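Local coordinates for protein N-acetylglucosamine-specific lectin (Saxidomus purpuratus, PDB 6A7T) that binds N-acetyl-D-glucosamine through a C-type lectin fold without depending on calcium for recognition of the sugar, at residues W31-G35 and G36-L40; K131-W135 and Q136-H140. All blocks are in the same frame, centred on the assembly; numbering follows the deposited sequence.

Interaction 1. Residues W31-G35 and G36-L40; sequences WEWFG and GSCYL
The carbonyl oxygen Phe34 O takes two hydrogen bonds: Ser37 N reaches it at 3.0 Å, well above the carbonyl plane (49° out of it), and a water donates to it. The same water donates to Tyr39 OH at 2.8 Å and ties the turn to the phenol end. Phe34 N returns a straighter bond to Ser37 O, and two residue pairs further along, Glu32 and Tyr39 exchange N-H and C=O both ways, at 2.8 Å for Glu32 N to Tyr39 O. Trp33 and Cys38 form the non-hydrogen-bonded pair between them. On the face carrying Glu32, Phe34 and Ser37, the Tyr39 ring turns its edge to Glu32 O and Phe34 O, with Tyr39 CE1 3.5 Å from Phe34 O. Its hydroxyl also bonds Glu70 and Ser37 OG bonds Glu153, both ligands of the bound calcium ion. At the open end of the hairpin Leu40 lies across Trp31: its CB sits almost centrally over the six-membered ring, 3.5 Å from the centroid, a CH-pi contact. With CG anti to the backbone N of Leu40 (chi1 179°), CD1 comes over the five-membered ring and CD2 lies along the rim near Trp31 CZ2. The Trp33 indole reaches forward to the turn, CZ2 lying 3.3 Å from Gly36 N, while Cys38 SG, disulfide-bonded to Cys27, meets its edge 4.1 Å from CD1. Gly35 and Gly36 have positive phi, as the type I' turn from Phe34 to Ser37 requires. The whole is a tight beta hairpin with a two-residue loop, at the edge of a C-type lectin sheet beside its calcium site.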
loop_
_atom_site.group_PDB
_atom_site.type_symbol
_atom_site.label_atom_id
_atom_site.label_comp_id
_atom_site.label_asym_id
_atom_site.label_seq_id
_atom_site.Cartn_x
_atom_site.Cartn_y
_atom_site.Cartn_z
ATOM N N TRP A 31 11.837 4.625 8.014
ATOM C CA TRP A 31 10.891 4.697 6.892
ATOM C C TRP A 31 9.476 4.388 7.383
ATOM O O TRP A 31 9.321 3.746 8.420
ATOM C CB TRP A 31 11.302 3.736 5.795
ATOM C CG TRP A 31 12.632 3.999 5.155
ATOM C CD1 TRP A 31 13.862 4.081 5.747
ATOM C CD2 TRP A 31 12.872 4.137 3.748
ATOM N NE1 TRP A 31 14.853 4.244 4.812
ATOM C CE2 TRP A 31 14.265 4.303 3.582
ATOM C CE3 TRP A 31 12.041 4.172 2.620
ATOM C CZ2 TRP A 31 14.845 4.515 2.342
ATOM C CZ3 TRP A 31 12.604 4.434 1.399
ATOM C CH2 TRP A 31 14.002 4.557 1.253
ATOM N N GLU A 32 8.484 4.855 6.641
ATOM C CA GLU A 32 7.060 4.648 6.938
ATOM C C GLU A 32 6.382 3.941 5.781
ATOM O O GLU A 32 6.643 4.220 4.655
ATOM C CB GLU A 32 6.322 5.974 7.056
ATOM C CG GLU A 32 6.625 6.729 8.306
ATOM C CD GLU A 32 5.591 7.845 8.393
ATOM O OE1 GLU A 32 6.004 9.012 8.529
ATOM O OE2 GLU A 32 4.357 7.517 8.295
ATOM N N TRP A 33 5.423 3.058 6.091
ATOM C CA TRP A 33 4.655 2.322 5.082
ATOM C C TRP A 33 3.312 2.993 4.803
ATOM O O TRP A 33 2.622 3.417 5.732
ATOM C CB TRP A 33 4.427 0.898 5.566
ATOM C CG TRP A 33 3.823 -0.025 4.555
ATOM C CD1 TRP A 33 4.526 -0.808 3.690
ATOM C CD2 TRP A 33 2.430 -0.271 4.276
ATOM N NE1 TRP A 33 3.667 -1.560 2.949
ATOM C CE2 TRP A 33 2.382 -1.261 3.279
ATOM C CE3 TRP A 33 1.224 0.184 4.827
ATOM C CZ2 TRP A 33 1.196 -1.753 2.735
ATOM C CZ3 TRP A 33 0.038 -0.321 4.307
ATOM C CH2 TRP A 33 0.022 -1.254 3.267
ATOM N N PHE A 34 2.952 3.013 3.533
ATOM C CA PHE A 34 1.625 3.391 3.108
ATOM C C PHE A 34 1.374 2.804 1.726
ATOM O O PHE A 34 2.183 2.952 0.836
ATOM C CB PHE A 34 1.482 4.916 3.085
ATOM C CG PHE A 34 0.161 5.349 2.508
ATOM C CD1 PHE A 34 -0.981 5.279 3.287
ATOM C CD2 PHE A 34 0.046 5.684 1.171
ATOM C CE1 PHE A 34 -2.210 5.599 2.740
ATOM C CE2 PHE A 34 -1.182 6.046 0.642
ATOM C CZ PHE A 34 -2.293 5.993 1.432
ATOM N N GLY A 35 0.231 2.118 1.540
ATOM C CA GLY A 35 -0.238 1.880 0.167
ATOM C C GLY A 35 0.684 0.983 -0.667
ATOM O O GLY A 35 0.742 1.135 -1.878
ATOM N N GLY A 36 1.437 0.113 0.004
ATOM C CA GLY A 36 2.298 -0.851 -0.620
ATOM C C GLY A 36 3.711 -0.352 -0.823
ATOM O O GLY A 36 4.547 -1.047 -1.397
ATOM N N SER A 37 3.998 0.853 -0.346
ATOM C CA SER A 37 5.351 1.431 -0.480
ATOM C C SER A 37 5.889 1.830 0.880
ATOM O O SER A 37 5.133 2.096 1.786
ATOM C CB SER A 37 5.326 2.659 -1.342
ATOM O OG SER A 37 5.044 2.329 -2.681
ATOM N N CYS A 38 7.225 1.899 0.965
ATOM C CA CYS A 38 7.943 2.501 2.090
ATOM C C CYS A 38 8.479 3.882 1.670
ATOM O O CYS A 38 8.943 4.070 0.569
ATOM C CB CYS A 38 9.071 1.610 2.561
ATOM S SG CYS A 38 8.503 0.013 3.206
ATOM N N TYR A 39 8.380 4.832 2.592
ATOM C CA TYR A 39 8.770 6.218 2.371
ATOM C C TYR A 39 9.796 6.672 3.405
ATOM O O TYR A 39 9.651 6.426 4.615
ATOM C CB TYR A 39 7.559 7.122 2.502
ATOM C CG TYR A 39 6.445 6.822 1.528
ATOM C CD1 TYR A 39 5.562 5.768 1.743
ATOM C CD2 TYR A 39 6.268 7.585 0.385
ATOM C CE1 TYR A 39 4.557 5.457 0.826
ATOM C CE2 TYR A 39 5.212 7.353 -0.476
ATOM C CZ TYR A 39 4.391 6.251 -0.290
ATOM O OH TYR A 39 3.377 6.061 -1.189
ATOM N N LEU A 40 10.735 7.509 2.910
ATOM C CA LEU A 40 11.706 8.188 3.760
ATOM C C LEU A 40 11.530 9.688 3.572
ATOM O O LEU A 40 11.706 10.183 2.455
ATOM C CB LEU A 40 13.116 7.769 3.330
ATOM C CG LEU A 40 14.258 8.425 4.135
ATOM C CD1 LEU A 40 14.217 8.019 5.580
ATOM C CD2 LEU A 40 15.602 8.083 3.547
HETATM O O HOH W 1 1.918 3.874 -2.127
#

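Interaction 2. Residues K131-W135 and Q136-H140; sequences KEIVW and QWNDH
The chain turns a corner at Val134 and Trp135, the latter with positive phi (53°), and enters strand 136-140 through a G1 beta bulge in which Trp135 and Gln136 both face Leu128. Gln136 folds its side chain back over this corner. Its CG stands anti to its own carbonyl carbon (chi1 -70°) and passes 3.4 Å from Trp135 O, and the extended chain beyond carries OE1 to Val134 N. That hydrogen bond is long, 3.3 Å from Val134 N to Gln136 OE1, but nearly straight at the hydrogen, with the donor tilted from the carbonyl plane. Ile133 packs from the loop side: CG2 rests 3.5 Å from Gln136 O, while CD1 comes to 4.0 Å from Asn138 OD1, the side chains crossing at about a right angle. Asn138 OD1 is hydrogen-bonded by Arg117 NE, and Ile133 touches Arg117. Trp137, Asn138 and Asp139 form the WND sequence familiar from C-type lectins, and Arg117, Asn138 and His140 bind N-acetylglucosamine in this protein, though none is bound here. Between 131-135 and 136-140 there is thus one long hydrogen bond beside two methyl contacts of Ile133, whereas the polar end of Asn138 is held by an arginine, which probably fixes how its amide is presented.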
loop_
_atom_site.group_PDB
_atom_site.type_symbol
_atom_site.label_atom_id
_atom_site.label_comp_id
_atom_site.label_asym_id
_atom_site.label_seq_id
_atom_site.Cartn_x
_atom_site.Cartn_y
_atom_site.Cartn_z
ATOM N N LYS A 131 2.233 30.861 1.823
ATOM C CA LYS A 131 1.075 31.666 1.454
ATOM C C LYS A 131 -0.075 30.756 0.978
ATOM O O LYS A 131 -0.553 29.936 1.730
ATOM C CB LYS A 131 1.531 32.755 0.472
ATOM C CG LYS A 131 2.730 33.567 0.965
ATOM C CD LYS A 131 2.931 34.930 0.310
ATOM C CE LYS A 131 3.096 34.851 -1.192
ATOM N NZ LYS A 131 3.981 35.934 -1.699
ATOM N N GLU A 132 -0.544 30.959 -0.262
ATOM C CA GLU A 132 -1.727 30.297 -0.851
ATOM C C GLU A 132 -1.478 28.795 -1.143
ATOM O O GLU A 132 -2.421 28.047 -1.358
ATOM C CB GLU A 132 -2.163 31.072 -2.109
ATOM C CG GLU A 132 -1.143 31.099 -3.268
ATOM C CD GLU A 132 0.106 31.976 -3.116
ATOM O OE1 GLU A 132 0.033 32.982 -2.368
ATOM O OE2 GLU A 132 1.174 31.647 -3.739
ATOM N N ILE A 133 -0.211 28.367 -1.201
ATOM C CA ILE A 133 0.144 26.969 -1.454
ATOM C C ILE A 133 0.270 26.284 -0.075
ATOM O O ILE A 133 1.196 26.585 0.686
ATOM C CB ILE A 133 1.428 26.916 -2.307
ATOM C CG1 ILE A 133 1.209 27.621 -3.650
ATOM C CG2 ILE A 133 1.947 25.508 -2.483
ATOM C CD1 ILE A 133 2.449 27.786 -4.509
ATOM N N VAL A 134 -0.685 25.405 0.233
ATOM C CA VAL A 134 -0.792 24.769 1.555
ATOM C C VAL A 134 -0.445 23.281 1.434
ATOM O O VAL A 134 -1.344 22.446 1.318
ATOM C CB VAL A 134 -2.201 24.983 2.138
ATOM C CG1 VAL A 134 -2.317 24.483 3.565
ATOM C CG2 VAL A 134 -2.577 26.439 2.047
ATOM N N TRP A 135 0.863 22.966 1.474
ATOM C CA TRP A 135 1.323 21.611 1.282
ATOM C C TRP A 135 0.762 21.038 -0.028
ATOM O O TRP A 135 0.096 20.039 -0.082
ATOM C CB TRP A 135 1.066 20.737 2.517
ATOM C CG TRP A 135 1.933 21.102 3.681
ATOM C CD1 TRP A 135 1.492 21.462 4.927
ATOM C CD2 TRP A 135 3.364 21.211 3.716
ATOM N NE1 TRP A 135 2.558 21.719 5.739
ATOM C CE2 TRP A 135 3.715 21.601 5.028
ATOM C CE3 TRP A 135 4.394 20.988 2.787
ATOM C CZ2 TRP A 135 5.038 21.738 5.435
ATOM C CZ3 TRP A 135 5.699 21.167 3.181
ATOM C CH2 TRP A 135 6.015 21.584 4.478
ATOM N N GLN A 136 1.073 21.760 -1.114
ATOM C CA GLN A 136 0.695 21.392 -2.477
ATOM C C GLN A 136 1.945 21.569 -3.343
ATOM O O GLN A 136 2.958 22.176 -2.918
ATOM C CB GLN A 136 -0.472 22.270 -2.943
ATOM C CG GLN A 136 -1.778 21.964 -2.237
ATOM C CD GLN A 136 -2.782 23.065 -2.496
ATOM O OE1 GLN A 136 -2.553 24.242 -2.221
ATOM N NE2 GLN A 136 -3.865 22.669 -3.105
ATOM N N TRP A 137 1.850 21.153 -4.594
ATOM C CA TRP A 137 3.059 21.164 -5.436
ATOM C C TRP A 137 3.374 22.560 -5.991
ATOM O O TRP A 137 2.458 23.325 -6.299
ATOM C CB TRP A 137 2.966 20.142 -6.572
ATOM C CG TRP A 137 2.478 18.793 -6.224
ATOM C CD1 TRP A 137 2.653 18.113 -5.056
ATOM C CD2 TRP A 137 1.801 17.906 -7.111
ATOM N NE1 TRP A 137 2.065 16.906 -5.139
ATOM C CE2 TRP A 137 1.524 16.743 -6.392
ATOM C CE3 TRP A 137 1.340 18.004 -8.431
ATOM C CZ2 TRP A 137 0.845 15.664 -6.925
ATOM C CZ3 TRP A 137 0.616 16.952 -8.938
ATOM C CH2 TRP A 137 0.420 15.781 -8.239
ATOM N N ASN A 138 4.675 22.913 -6.061
ATOM C CA ASN A 138 5.192 24.133 -6.663
ATOM C C ASN A 138 6.358 23.745 -7.591
ATOM O O ASN A 138 7.017 22.695 -7.369
ATOM C CB ASN A 138 5.776 25.107 -5.646
ATOM C CG ASN A 138 6.150 26.425 -6.257
ATOM O OD1 ASN A 138 5.401 26.900 -7.088
ATOM N ND2 ASN A 138 7.294 26.985 -5.875
ATOM N N ASP A 139 6.573 24.531 -8.637
ATOM C CA ASP A 139 7.681 24.353 -9.605
ATOM C C ASP A 139 8.795 25.334 -9.271
ATOM O O ASP A 139 8.559 26.554 -9.163
ATOM C CB ASP A 139 7.190 24.614 -11.036
ATOM C CG ASP A 139 6.585 26.003 -11.221
ATOM O OD1 ASP A 139 5.555 26.264 -10.573
ATOM O OD2 ASP A 139 7.219 26.836 -11.912
ATOM N N HIS A 140 10.036 24.848 -9.139
ATOM C CA HIS A 140 11.187 25.622 -8.836
ATOM C C HIS A 140 12.173 25.437 -10.000
ATOM O O HIS A 140 12.417 24.311 -10.421
ATOM C CB HIS A 140 11.854 25.196 -7.509
ATOM C CG HIS A 140 13.003 26.051 -7.100
ATOM N ND1 HIS A 140 12.816 27.351 -6.625
ATOM C CD2 HIS A 140 14.336 25.817 -6.983
ATOM C CE1 HIS A 140 13.975 27.860 -6.267
ATOM N NE2 HIS A 140 14.934 26.956 -6.505
#

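From the N terminus, interaction 1 comes first and closes the hairpin of strands 32-34 and 37-43; the second of these then pairs with strand 148-154 near the end of the chain. Much later, interaction 2 closes the loop that joins strand 124-130 to strand 136-140 in the other sheet. The two follow in series, neither nested nor crossing, with centres about 23 Å apart on opposite sides of the chain's centre. Helix 68-78 links them indirectly: Glu32 touches it at Phe73 and Val77, and Trp135, Gln136 and Trp137 touch it as well. One contact thus lies beside the bound calcium, the other at the sugar-binding end.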